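Cytochrome c2 (Rhodobacter capsulatus, PDB 1VYD) carries electrons through a covalently bound heme c, donating them to oxidized bacteriochlorophyll in photophosphorylation, and may also act in the respiratory chain. Local coordinates at residues E7-F10 / N11-K14; V76-P79 / G80-L83. The protein carries 1 engineered substitution. All coordinates share one frame; numbering follows the deposited sequence.

Contact 1 of 2, residues E7-F10 / N11-K14; sequences EKEF and NKCK. With HEM (protoporphyrin IX containing Fe), chain C.
F10 and C13 meet where helix 3-9 winds out through a 3-10 turn into the CXXCH heme-attachment motif of cytochrome c, whose first cysteine is C13. The apolar contact is a CH-pi interaction: C13 CB lies over one face of the F10 ring, 3.4 Å from its centroid and 17° off the normal, displaced toward the rim at CE1. C13 SG makes an oblique sulfur-aromatic contact, 4.1 Å from the F10 ring centroid. V107 and L111 of helix 104-113 and L37 also touch F10, so the ring packs the end of the N-terminal helical segment against helix 104-113.

The side-chain polar contacts join E9, N11 and K12. The chains of E9 and K12 run side by side, and K12 NZ meets E9 OE1 at 2.8 Å in a salt bridge, while a second bond from NZ falls on an in-plane lone pair of N11 OD1. Bends at chi2 (94°) and chi3 of K12 fold its chain back to reach both oxygens. A methionine here would probably leave the E9 carboxylate without its cationic mate and N11 OD1 without this donor.

Backbone bonds finish the turn. K12 N donates to E9 O, and F10 O takes two donors, C13 N from above its carbonyl plane and K14 N at 3.0 Å, nearly along the C=O axis. C13 attaches the heme covalently, although the modelled 2.3 Å from its SG to HEM CAB is long for a thioether bond and its exact geometry is doubtful.

Contact 2 of 2, residues V76-P79 / G80-L83; sequences VKDP and GAFL. With HEM (protoporphyrin IX containing Fe), chain C.
D78 OD2 accepts from A81 N at 3.1 Å, an N-cap bond that closes the first turn of helix 79-87. The bond is moderately bent, 149° at the hydrogen, and A81 N approaches from above the carboxylate plane, 53° out of it. With CG anti to the backbone N (chi1 -172°), the D78 carboxylate reaches forward over the turn, and A81 CB packs against its flat group, 3.6 Å from CG.

Two backbone bonds carry the chain from the cap into regular helix. F82 N reaches D78 O at 3.0 Å, lying in the carbonyl plane, and L83 N reaches P79 O. P79 occupies the first helical position, where its lack of an N-H costs no helical bond.

Farther out, the F82 ring touches F65 and, on helix 69-77, D71 and T74, so the two consecutive helices pack through this side chain. L83 meets A92 and T94 in the loop leading to the axial ligand M96, and the side chain of P79 comes within about 4 Å of that of M96. Before the cap, V76 belongs to the heme pocket, its CG2 3.4 Å from the methyl CMB of HEM.

From the N terminus, helix 3-9 leads directly into contact 1, which closes a local turn at the start of the heme-binding segment; the last residues of helix 69-77 later begin contact 2, a local turn that opens helix 79-87. Each joins consecutive residues, so the two stand in series, neither nesting nor crossing. The centres of contact 1 and contact 2 are about 18 Å apart, and the nearest atoms of contact 1 and contact 2 about 6 Å, with no direct touch; HEM bridges them. Residues 7-14 tie the N-terminal helix to helix 104-113 and the covalent attachment, with F10 close to the axial ligand H17. Residues 76-83 join two successive helices beside M96, the other axial ligand. L100 links both neighbourhoods, touching K12 and V76.

Contact 1 of 2, residues E7-F10 / N11-K14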
loop_
_atom_site.group_PDB
_atom_site.type_symbol
_atom_site.label_atom_id
_atom_site.label_comp_id
_atom_site.label_asym_id
_atom_site.label_seq_id
_atom_site.Cartn_x
_atom_site.Cartn_y
_atom_site.Cartn_z
ATOM N N GLU A 7 7.382 5.345 10.521
ATOM C CA GLU A 7 8.084 6.342 9.692
ATOM C C GLU A 7 9.502 5.880 9.340
ATOM O O GLU A 7 10.067 6.205 8.278
ATOM C CB GLU A 7 8.174 7.706 10.424
ATOM C CG GLU A 7 8.774 8.805 9.596
ATOM C CD GLU A 7 8.575 10.187 10.186
ATOM O OE1 GLU A 7 9.277 11.144 9.803
ATOM O OE2 GLU A 7 7.709 10.443 11.033
ATOM N N LYS A 8 10.181 5.292 10.342
ATOM C CA LYS A 8 11.548 4.807 10.086
ATOM C C LYS A 8 11.492 3.524 9.259
ATOM O O LYS A 8 12.317 3.309 8.394
ATOM C CB LYS A 8 12.294 4.598 11.396
ATOM C CG LYS A 8 12.313 5.796 12.351
ATOM C CD LYS A 8 12.522 5.258 13.771
ATOM C CE LYS A 8 12.779 6.362 14.802
ATOM N NZ LYS A 8 13.926 7.245 14.496
ATOM N N GLU A 9 10.451 2.692 9.376
ATOM C CA GLU A 9 10.318 1.455 8.623
ATOM C C GLU A 9 9.950 1.717 7.147
ATOM O O GLU A 9 10.194 0.784 6.398
ATOM C CB GLU A 9 9.252 0.545 9.180
ATOM C CG GLU A 9 9.347 0.056 10.589
ATOM C CD GLU A 9 10.524 -0.875 10.819
ATOM O OE1 GLU A 9 11.191 -1.322 9.864
ATOM O OE2 GLU A 9 10.808 -1.142 12.009
ATOM N N PHE A 10 9.382 2.861 6.776
ATOM C CA PHE A 10 9.053 3.251 5.426
ATOM C C PHE A 10 10.269 3.375 4.506
ATOM O O PHE A 10 10.114 3.356 3.273
ATOM C CB PHE A 10 8.346 4.667 5.436
ATOM C CG PHE A 10 7.543 4.882 4.183
ATOM C CD1 PHE A 10 6.404 4.094 3.946
ATOM C CD2 PHE A 10 8.099 5.639 3.125
ATOM C CE1 PHE A 10 5.662 4.240 2.784
ATOM C CE2 PHE A 10 7.376 5.719 1.948
ATOM C CZ PHE A 10 6.151 5.085 1.803
ATOM N N ASN A 11 11.511 3.324 5.010
ATOM C CA ASN A 11 12.740 3.213 4.293
ATOM C C ASN A 11 12.719 1.893 3.503
ATOM O O ASN A 11 13.463 1.913 2.547
ATOM C CB ASN A 11 14.056 3.200 5.121
ATOM C CG ASN A 11 14.241 2.038 6.115
ATOM O OD1 ASN A 11 13.413 1.110 6.241
ATOM N ND2 ASN A 11 15.263 2.048 6.947
ATOM N N LYS A 12 11.894 0.864 3.735
ATOM C CA LYS A 12 11.761 -0.221 2.779
ATOM C C LYS A 12 10.722 0.061 1.688
ATOM O O LYS A 12 10.206 -0.961 1.153
ATOM C CB LYS A 12 11.177 -1.445 3.550
ATOM C CG LYS A 12 12.221 -2.415 4.039
ATOM C CD LYS A 12 12.735 -2.259 5.420
ATOM C CE LYS A 12 11.958 -2.100 6.691
ATOM N NZ LYS A 12 12.877 -1.460 7.695
ATOM N N CYS A 13 9.975 1.192 1.786
ATOM C CA CYS A 13 8.877 1.343 0.806
ATOM C C CYS A 13 9.273 2.360 -0.218
ATOM O O CYS A 13 8.857 2.350 -1.373
ATOM C CB CYS A 13 7.639 1.939 1.576
ATOM S SG CYS A 13 7.206 0.857 2.989
ATOM N N LYS A 14 10.144 3.259 0.242
ATOM C CA LYS A 14 10.533 4.447 -0.551
ATOM C C LYS A 14 11.342 4.119 -1.795
ATOM O O LYS A 14 11.372 4.963 -2.690
ATOM C CB LYS A 14 11.320 5.491 0.240
ATOM C CG LYS A 14 12.791 5.428 0.239
ATOM C CD LYS A 14 13.426 6.807 0.483
ATOM C CE LYS A 14 14.253 7.213 -0.765
ATOM N NZ LYS A 14 15.693 7.472 -0.334
HETATM C CHA HEM C . 1.090 -1.447 -4.398
HETATM C CHB HEM C . 2.274 -0.491 0.231
HETATM C CHC HEM C . 6.896 -1.695 -0.745
HETATM C CHD HEM C . 5.828 -1.807 -5.501
HETATM C C1A HEM C . 1.031 -1.167 -3.036
HETATM C C2A HEM C . -0.169 -0.866 -2.283
HETATM C C3A HEM C . 0.186 -0.631 -1.038
HETATM C C4A HEM C . 1.607 -0.773 -0.951
HETATM C CMA HEM C . -0.568 -0.247 0.258
HETATM C CAA HEM C . -1.593 -0.839 -2.940
HETATM C CBA HEM C . -1.886 0.566 -3.410
HETATM C CGA HEM C . -3.211 0.852 -4.084
HETATM O O1A HEM C . -4.083 -0.060 -4.185
HETATM O O2A HEM C . -3.248 1.982 -4.628
HETATM C C1B HEM C . 3.631 -0.744 0.300
HETATM C C2B HEM C . 4.371 -0.673 1.536
HETATM C C3B HEM C . 5.622 -1.051 1.243
HETATM C C4B HEM C . 5.727 -1.298 -0.158
HETATM C CMB HEM C . 3.770 -0.210 2.907
HETATM C CAB HEM C . 6.818 -1.278 2.202
HETATM C CBB HEM C . 6.638 -2.087 3.312
HETATM C C1C HEM C . 6.979 -1.815 -2.128
HETATM C C2C HEM C . 8.227 -2.038 -2.846
HETATM C C3C HEM C . 7.933 -2.095 -4.129
HETATM C C4C HEM C . 6.505 -1.885 -4.287
HETATM C CMC HEM C . 9.576 -2.123 -2.108
HETATM C CAC HEM C . 8.827 -2.432 -5.341
HETATM C CBC HEM C . 9.899 -3.289 -5.278
HETATM C C1D HEM C . 4.454 -1.677 -5.601
HETATM C C2D HEM C . 3.714 -1.872 -6.819
HETATM C C3D HEM C . 2.407 -1.770 -6.513
HETATM C C4D HEM C . 2.289 -1.575 -5.087
HETATM C CMD HEM C . 4.392 -2.090 -8.181
HETATM C CAD HEM C . 1.183 -1.949 -7.408
HETATM C CBD HEM C . 0.709 -3.436 -7.217
HETATM C CGD HEM C . 0.055 -4.087 -8.401
HETATM O O1D HEM C . -0.055 -5.332 -8.268
HETATM O O2D HEM C . -0.181 -3.453 -9.477
HETATM N NA HEM C . 2.091 -1.098 -2.196
HETATM N NB HEM C . 4.472 -1.072 -0.718
HETATM N NC HEM C . 5.936 -1.738 -3.026
HETATM N ND HEM C . 3.568 -1.528 -4.538
HETATM FE FE HEM C . 4.016 -1.375 -2.627
#

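Contact 2 of 2, residues V76-P79 / G80-L83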
loop_
_atom_site.group_PDB
_atom_site.type_symbol
_atom_site.label_atom_id
_atom_site.label_comp_id
_atom_site.label_asym_id
_atom_site.label_seq_id
_atom_site.Cartn_x
_atom_site.Cartn_y
_atom_site.Cartn_z
ATOM N N VAL A 76 1.316 -6.385 3.003
ATOM C CA VAL A 76 2.753 -6.017 2.943
ATOM C C VAL A 76 3.621 -7.166 3.401
ATOM O O VAL A 76 4.715 -7.417 2.899
ATOM C CB VAL A 76 2.696 -4.701 3.766
ATOM C CG1 VAL A 76 3.430 -4.639 5.089
ATOM C CG2 VAL A 76 2.911 -3.448 2.967
ATOM N N LYS A 77 3.189 -8.086 4.272
ATOM C CA LYS A 77 3.912 -9.289 4.658
ATOM C C LYS A 77 3.939 -10.264 3.487
ATOM O O LYS A 77 4.939 -10.994 3.334
ATOM C CB LYS A 77 3.315 -10.086 5.823
ATOM C CG LYS A 77 3.464 -9.479 7.180
ATOM C CD LYS A 77 2.241 -9.749 8.051
ATOM C CE LYS A 77 2.616 -9.506 9.511
ATOM N NZ LYS A 77 1.770 -8.431 10.143
ATOM N N ASP A 78 2.880 -10.285 2.675
ATOM C CA ASP A 78 2.970 -11.205 1.517
ATOM C C ASP A 78 1.862 -10.840 0.560
ATOM O O ASP A 78 0.716 -11.286 0.713
ATOM C CB ASP A 78 2.848 -12.661 1.992
ATOM C CG ASP A 78 3.127 -13.650 0.909
ATOM O OD1 ASP A 78 3.680 -14.684 1.336
ATOM O OD2 ASP A 78 2.950 -13.524 -0.329
ATOM N N PRO A 79 2.139 -9.905 -0.330
ATOM C CA PRO A 79 1.149 -9.323 -1.213
ATOM C C PRO A 79 0.489 -10.340 -2.082
ATOM O O PRO A 79 -0.742 -10.298 -2.256
ATOM C CB PRO A 79 1.891 -8.236 -1.981
ATOM C CG PRO A 79 3.254 -8.082 -1.375
ATOM C CD PRO A 79 3.502 -9.295 -0.531
ATOM N N GLY A 80 1.187 -11.283 -2.697
ATOM C CA GLY A 80 0.572 -12.303 -3.559
ATOM C C GLY A 80 -0.272 -13.230 -2.704
ATOM O O GLY A 80 -1.409 -13.554 -3.086
ATOM N N ALA A 81 0.091 -13.547 -1.461
ATOM C CA ALA A 81 -0.835 -14.483 -0.744
ATOM C C ALA A 81 -2.109 -13.759 -0.377
ATOM O O ALA A 81 -3.250 -14.225 -0.365
ATOM C CB ALA A 81 -0.165 -15.007 0.531
ATOM N N PHE A 82 -1.983 -12.456 -0.018
ATOM C CA PHE A 82 -3.136 -11.662 0.337
ATOM C C PHE A 82 -4.141 -11.673 -0.805
ATOM O O PHE A 82 -5.336 -11.865 -0.591
ATOM C CB PHE A 82 -2.671 -10.233 0.597
ATOM C CG PHE A 82 -3.799 -9.326 1.046
ATOM C CD1 PHE A 82 -4.160 -9.330 2.380
ATOM C CD2 PHE A 82 -4.439 -8.502 0.155
ATOM C CE1 PHE A 82 -5.173 -8.498 2.810
ATOM C CE2 PHE A 82 -5.462 -7.675 0.572
ATOM C CZ PHE A 82 -5.816 -7.670 1.885
ATOM N N LEU A 83 -3.609 -11.373 -1.995
ATOM C CA LEU A 83 -4.501 -11.259 -3.149
ATOM C C LEU A 83 -5.201 -12.591 -3.418
ATOM O O LEU A 83 -6.437 -12.552 -3.583
ATOM C CB LEU A 83 -3.744 -10.656 -4.331
ATOM C CG LEU A 83 -3.338 -9.186 -4.099
ATOM C CD1 LEU A 83 -2.443 -8.647 -5.232
ATOM C CD2 LEU A 83 -4.533 -8.231 -3.964
HETATM C CHA HEM C . 1.090 -1.447 -4.398
HETATM C CHB HEM C . 2.274 -0.491 0.231
HETATM C CHC HEM C . 6.896 -1.695 -0.745
HETATM C CHD HEM C . 5.828 -1.807 -5.501
HETATM C C1A HEM C . 1.031 -1.167 -3.036
HETATM C C2A HEM C . -0.169 -0.866 -2.283
HETATM C C3A HEM C . 0.186 -0.631 -1.038
HETATM C C4A HEM C . 1.607 -0.773 -0.951
HETATM C CMA HEM C . -0.568 -0.247 0.258
HETATM C CAA HEM C . -1.593 -0.839 -2.940
HETATM C CBA HEM C . -1.886 0.566 -3.410
HETATM C CGA HEM C . -3.211 0.852 -4.084
HETATM O O1A HEM C . -4.083 -0.060 -4.185
HETATM O O2A HEM C . -3.248 1.982 -4.628
HETATM C C1B HEM C . 3.631 -0.744 0.300
HETATM C C2B HEM C . 4.371 -0.673 1.536
HETATM C C3B HEM C . 5.622 -1.051 1.243
HETATM C C4B HEM C . 5.727 -1.298 -0.158
HETATM C CMB HEM C . 3.770 -0.210 2.907
HETATM C CAB HEM C . 6.818 -1.278 2.202
HETATM C CBB HEM C . 6.638 -2.087 3.312
HETATM C C1C HEM C . 6.979 -1.815 -2.128
HETATM C C2C HEM C . 8.227 -2.038 -2.846
HETATM C C3C HEM C . 7.933 -2.095 -4.129
HETATM C C4C HEM C . 6.505 -1.885 -4.287
HETATM C CMC HEM C . 9.576 -2.123 -2.108
HETATM C CAC HEM C . 8.827 -2.432 -5.341
HETATM C CBC HEM C . 9.899 -3.289 -5.278
HETATM C C1D HEM C . 4.454 -1.677 -5.601
HETATM C C2D HEM C . 3.714 -1.872 -6.819
HETATM C C3D HEM C . 2.407 -1.770 -6.513
HETATM C C4D HEM C . 2.289 -1.575 -5.087
HETATM C CMD HEM C . 4.392 -2.090 -8.181
HETATM C CAD HEM C . 1.183 -1.949 -7.408
HETATM C CBD HEM C . 0.709 -3.436 -7.217
HETATM C CGD HEM C . 0.055 -4.087 -8.401
HETATM O O1D HEM C . -0.055 -5.332 -8.268
HETATM O O2D HEM C . -0.181 -3.453 -9.477
HETATM N NA HEM C . 2.091 -1.098 -2.196
HETATM N NB HEM C . 4.472 -1.072 -0.718
HETATM N NC HEM C . 5.936 -1.738 -3.026
HETATM N ND HEM C . 3.568 -1.528 -4.538
HETATM FE FE HEM C . 4.016 -1.375 -2.627
#